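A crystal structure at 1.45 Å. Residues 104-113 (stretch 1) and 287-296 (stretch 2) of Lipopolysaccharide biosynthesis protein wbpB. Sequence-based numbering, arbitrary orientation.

Stretch 1 104-113: PLVLWPEEIA
Stretch 2 287-296: AIRVAALLRT

How does the start of stretch 1 meet the helix 287-294? After a cis peptide bond before P104, the chain runs as loop to W108. L105 (phi/psi -51/-50, chi1 t) sets its CB 3.9 Å from CD1 of I288, and V106, extended at -143/176, brings its O within 3.6 Å of the same I288 CD1. No polar partner reaches that buried oxygen.

What holds L107, whose CA-to-CB bond points away overall? Its carbonyl makes the hydrogen bonds: L107 O accepts from R295 NH1 at 2.9 Å and from R295 NH2 at 3.0 Å, lying near the guanidinium plane. L107 CD2 also lies 3.8 Å from R295 NH2. R295 reaches it with chi1 m and chi2 and chi3 t.

What does the W108 ring meet? With chi1 m and chi2 98°, its six-membered ring offers a face to R295, whose CZ lies 4.4 Å from the ring centroid, 6° off the normal, a cation-pi contact. W108 sits at the N-cap position, right before the helix, and its N donates to E111 OE1 at 3.0 Å.

How does helix 109-113 pack? It runs 148° to helix 287-294, axes 10.0 Å apart at closest, with CA atoms of P109 and R289 5.7 Å apart. P109 CD rests 3.7 Å from A292 CB; one turn on, I112 (m, m) places CD1 3.9 Å from I288 CD1.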

# COMPACT_ATOMS: atom_id res chain seq x y z
N PRO A 104 14.49 -16.22 8.20
CA PRO A 104 14.88 -17.60 7.78
C PRO A 104 15.28 -17.50 6.32
O PRO A 104 14.67 -16.74 5.57
CB PRO A 104 13.58 -18.40 7.93
CG PRO A 104 12.48 -17.34 7.66
CD PRO A 104 13.03 -16.09 8.32
N LEU A 105 16.27 -18.27 5.87
CA LEU A 105 16.70 -18.18 4.47
C LEU A 105 15.52 -18.30 3.50
O LEU A 105 15.37 -17.47 2.57
CB LEU A 105 17.77 -19.29 4.22
CG LEU A 105 18.49 -19.27 2.85
CD1 LEU A 105 18.96 -17.86 2.56
CD2 LEU A 105 19.70 -20.23 2.93
N VAL A 106 14.68 -19.33 3.66
CA VAL A 106 13.41 -19.46 2.99
C VAL A 106 12.42 -20.10 3.96
O VAL A 106 12.82 -20.44 5.09
CB VAL A 106 13.46 -20.29 1.68
CG1 VAL A 106 14.44 -19.66 0.66
CG2 VAL A 106 13.91 -21.77 1.99
N LEU A 107 11.17 -20.24 3.56
CA LEU A 107 10.12 -20.76 4.43
C LEU A 107 10.02 -22.27 4.39
O LEU A 107 9.60 -22.89 5.36
CB LEU A 107 8.74 -20.13 4.15
CG LEU A 107 8.62 -18.64 4.53
CD1 LEU A 107 7.17 -18.21 4.19
CD2 LEU A 107 8.99 -18.60 6.04
N TRP A 108 10.34 -22.91 3.26
CA TRP A 108 10.01 -24.34 3.08
C TRP A 108 11.21 -25.17 2.60
O TRP A 108 11.98 -24.74 1.76
CB TRP A 108 8.89 -24.47 2.04
CG TRP A 108 7.63 -23.80 2.46
CD1 TRP A 108 7.19 -22.55 2.09
CD2 TRP A 108 6.64 -24.33 3.36
NE1 TRP A 108 5.97 -22.29 2.69
CE2 TRP A 108 5.62 -23.35 3.48
CE3 TRP A 108 6.50 -25.53 4.06
CZ2 TRP A 108 4.49 -23.56 4.27
CZ3 TRP A 108 5.38 -25.71 4.88
CH2 TRP A 108 4.39 -24.74 4.96
N PRO A 109 11.29 -26.44 3.05
CA PRO A 109 12.27 -27.35 2.45
C PRO A 109 12.17 -27.49 0.91
O PRO A 109 13.23 -27.60 0.32
CB PRO A 109 11.97 -28.70 3.12
CG PRO A 109 11.39 -28.27 4.50
CD PRO A 109 10.53 -27.05 4.16
N GLU A 110 10.98 -27.43 0.33
CA GLU A 110 10.85 -27.54 -1.15
C GLU A 110 11.58 -26.36 -1.80
O GLU A 110 12.21 -26.49 -2.85
CB GLU A 110 9.39 -27.54 -1.54
CG GLU A 110 9.08 -27.65 -3.03
CD GLU A 110 7.60 -27.58 -3.29
OE1 GLU A 110 7.20 -27.23 -4.43
OE2 GLU A 110 6.83 -27.89 -2.35
N GLU A 111 11.58 -25.19 -1.14
CA GLU A 111 12.26 -24.01 -1.67
C GLU A 111 13.78 -24.20 -1.58
O GLU A 111 14.52 -23.86 -2.51
CB GLU A 111 11.81 -22.72 -0.94
CG GLU A 111 10.35 -22.43 -1.22
CD GLU A 111 9.77 -21.33 -0.34
OE1 GLU A 111 10.26 -21.19 0.80
OE2 GLU A 111 8.90 -20.58 -0.84
N ILE A 112 14.29 -24.76 -0.48
CA ILE A 112 15.70 -25.10 -0.35
C ILE A 112 16.08 -26.06 -1.52
O ILE A 112 17.12 -25.78 -2.14
CB ILE A 112 16.01 -25.81 1.01
CG1 ILE A 112 15.88 -24.82 2.18
CG2 ILE A 112 17.39 -26.45 0.96
CD1 ILE A 112 16.97 -23.80 2.30
N ALA A 113 15.24 -27.07 -1.79
CA ALA A 113 15.56 -28.06 -2.84
C ALA A 113 15.59 -27.40 -4.22
O ALA A 113 16.49 -27.69 -5.04
CB ALA A 113 14.57 -29.19 -2.80
N ALA A 287 17.28 -26.33 10.17
CA ALA A 287 16.37 -25.54 11.00
C ALA A 287 15.11 -25.13 10.26
O ALA A 287 14.05 -25.10 10.83
CB ALA A 287 17.11 -24.30 11.49
N ILE A 288 15.25 -24.93 8.94
CA ILE A 288 14.05 -24.72 8.14
C ILE A 288 13.08 -25.91 8.06
O ILE A 288 11.87 -25.79 8.15
CB ILE A 288 14.47 -24.20 6.73
CG1 ILE A 288 14.96 -22.74 6.87
CG2 ILE A 288 13.31 -24.25 5.75
CD1 ILE A 288 15.82 -22.32 5.72
N ARG A 289 13.68 -27.11 8.04
CA ARG A 289 12.87 -28.32 8.05
C ARG A 289 12.11 -28.47 9.37
O ARG A 289 10.92 -28.74 9.39
CB ARG A 289 13.77 -29.53 7.79
CG ARG A 289 12.99 -30.81 7.78
CD ARG A 289 13.95 -32.02 7.70
NE ARG A 289 14.64 -32.30 8.97
CZ ARG A 289 14.18 -33.12 9.90
NH1 ARG A 289 13.00 -33.72 9.75
NH2 ARG A 289 14.88 -33.26 11.01
N VAL A 290 12.81 -28.20 10.48
CA VAL A 290 12.16 -28.23 11.79
C VAL A 290 11.05 -27.20 11.97
O VAL A 290 9.91 -27.48 12.35
CB VAL A 290 13.20 -28.02 12.91
CG1 VAL A 290 12.51 -27.96 14.27
CG2 VAL A 290 14.24 -29.12 12.88
N ALA A 291 11.38 -25.96 11.58
CA ALA A 291 10.38 -24.92 11.69
C ALA A 291 9.15 -25.17 10.82
O ALA A 291 7.99 -24.92 11.22
CB ALA A 291 11.01 -23.55 11.39
N ALA A 292 9.42 -25.69 9.62
CA ALA A 292 8.28 -25.98 8.75
C ALA A 292 7.35 -27.08 9.28
O ALA A 292 6.12 -26.94 9.24
CB ALA A 292 8.79 -26.34 7.34
N LEU A 293 7.96 -28.13 9.85
CA LEU A 293 7.19 -29.20 10.51
C LEU A 293 6.26 -28.65 11.57
O LEU A 293 5.09 -29.04 11.69
CB LEU A 293 8.14 -30.20 11.16
CG LEU A 293 8.93 -31.21 10.35
CD1 LEU A 293 9.91 -31.99 11.21
CD2 LEU A 293 7.91 -32.14 9.67
N LEU A 294 6.81 -27.72 12.35
CA LEU A 294 6.09 -27.13 13.46
C LEU A 294 4.84 -26.32 13.06
O LEU A 294 3.99 -26.03 13.90
CB LEU A 294 7.06 -26.27 14.27
CG LEU A 294 7.99 -27.03 15.21
CD1 LEU A 294 9.07 -26.10 15.81
CD2 LEU A 294 7.14 -27.68 16.34
N ARG A 295 4.72 -25.92 11.79
CA ARG A 295 3.48 -25.24 11.39
C ARG A 295 2.22 -26.08 11.45
O ARG A 295 1.12 -25.57 11.64
CB ARG A 295 3.59 -24.61 9.99
CG ARG A 295 4.72 -23.64 9.89
CD ARG A 295 4.93 -23.05 8.48
NE ARG A 295 6.20 -22.37 8.54
CZ ARG A 295 7.19 -22.49 7.66
NH1 ARG A 295 7.00 -23.21 6.53
NH2 ARG A 295 8.34 -21.90 7.87
N THR A 296 2.38 -27.38 11.25
CA THR A 296 1.21 -28.24 11.18
C THR A 296 1.30 -29.39 12.16
O THR A 296 0.35 -30.17 12.29
CB THR A 296 1.04 -28.83 9.77
OG1 THR A 296 2.26 -29.43 9.35
CG2 THR A 296 0.63 -27.72 8.78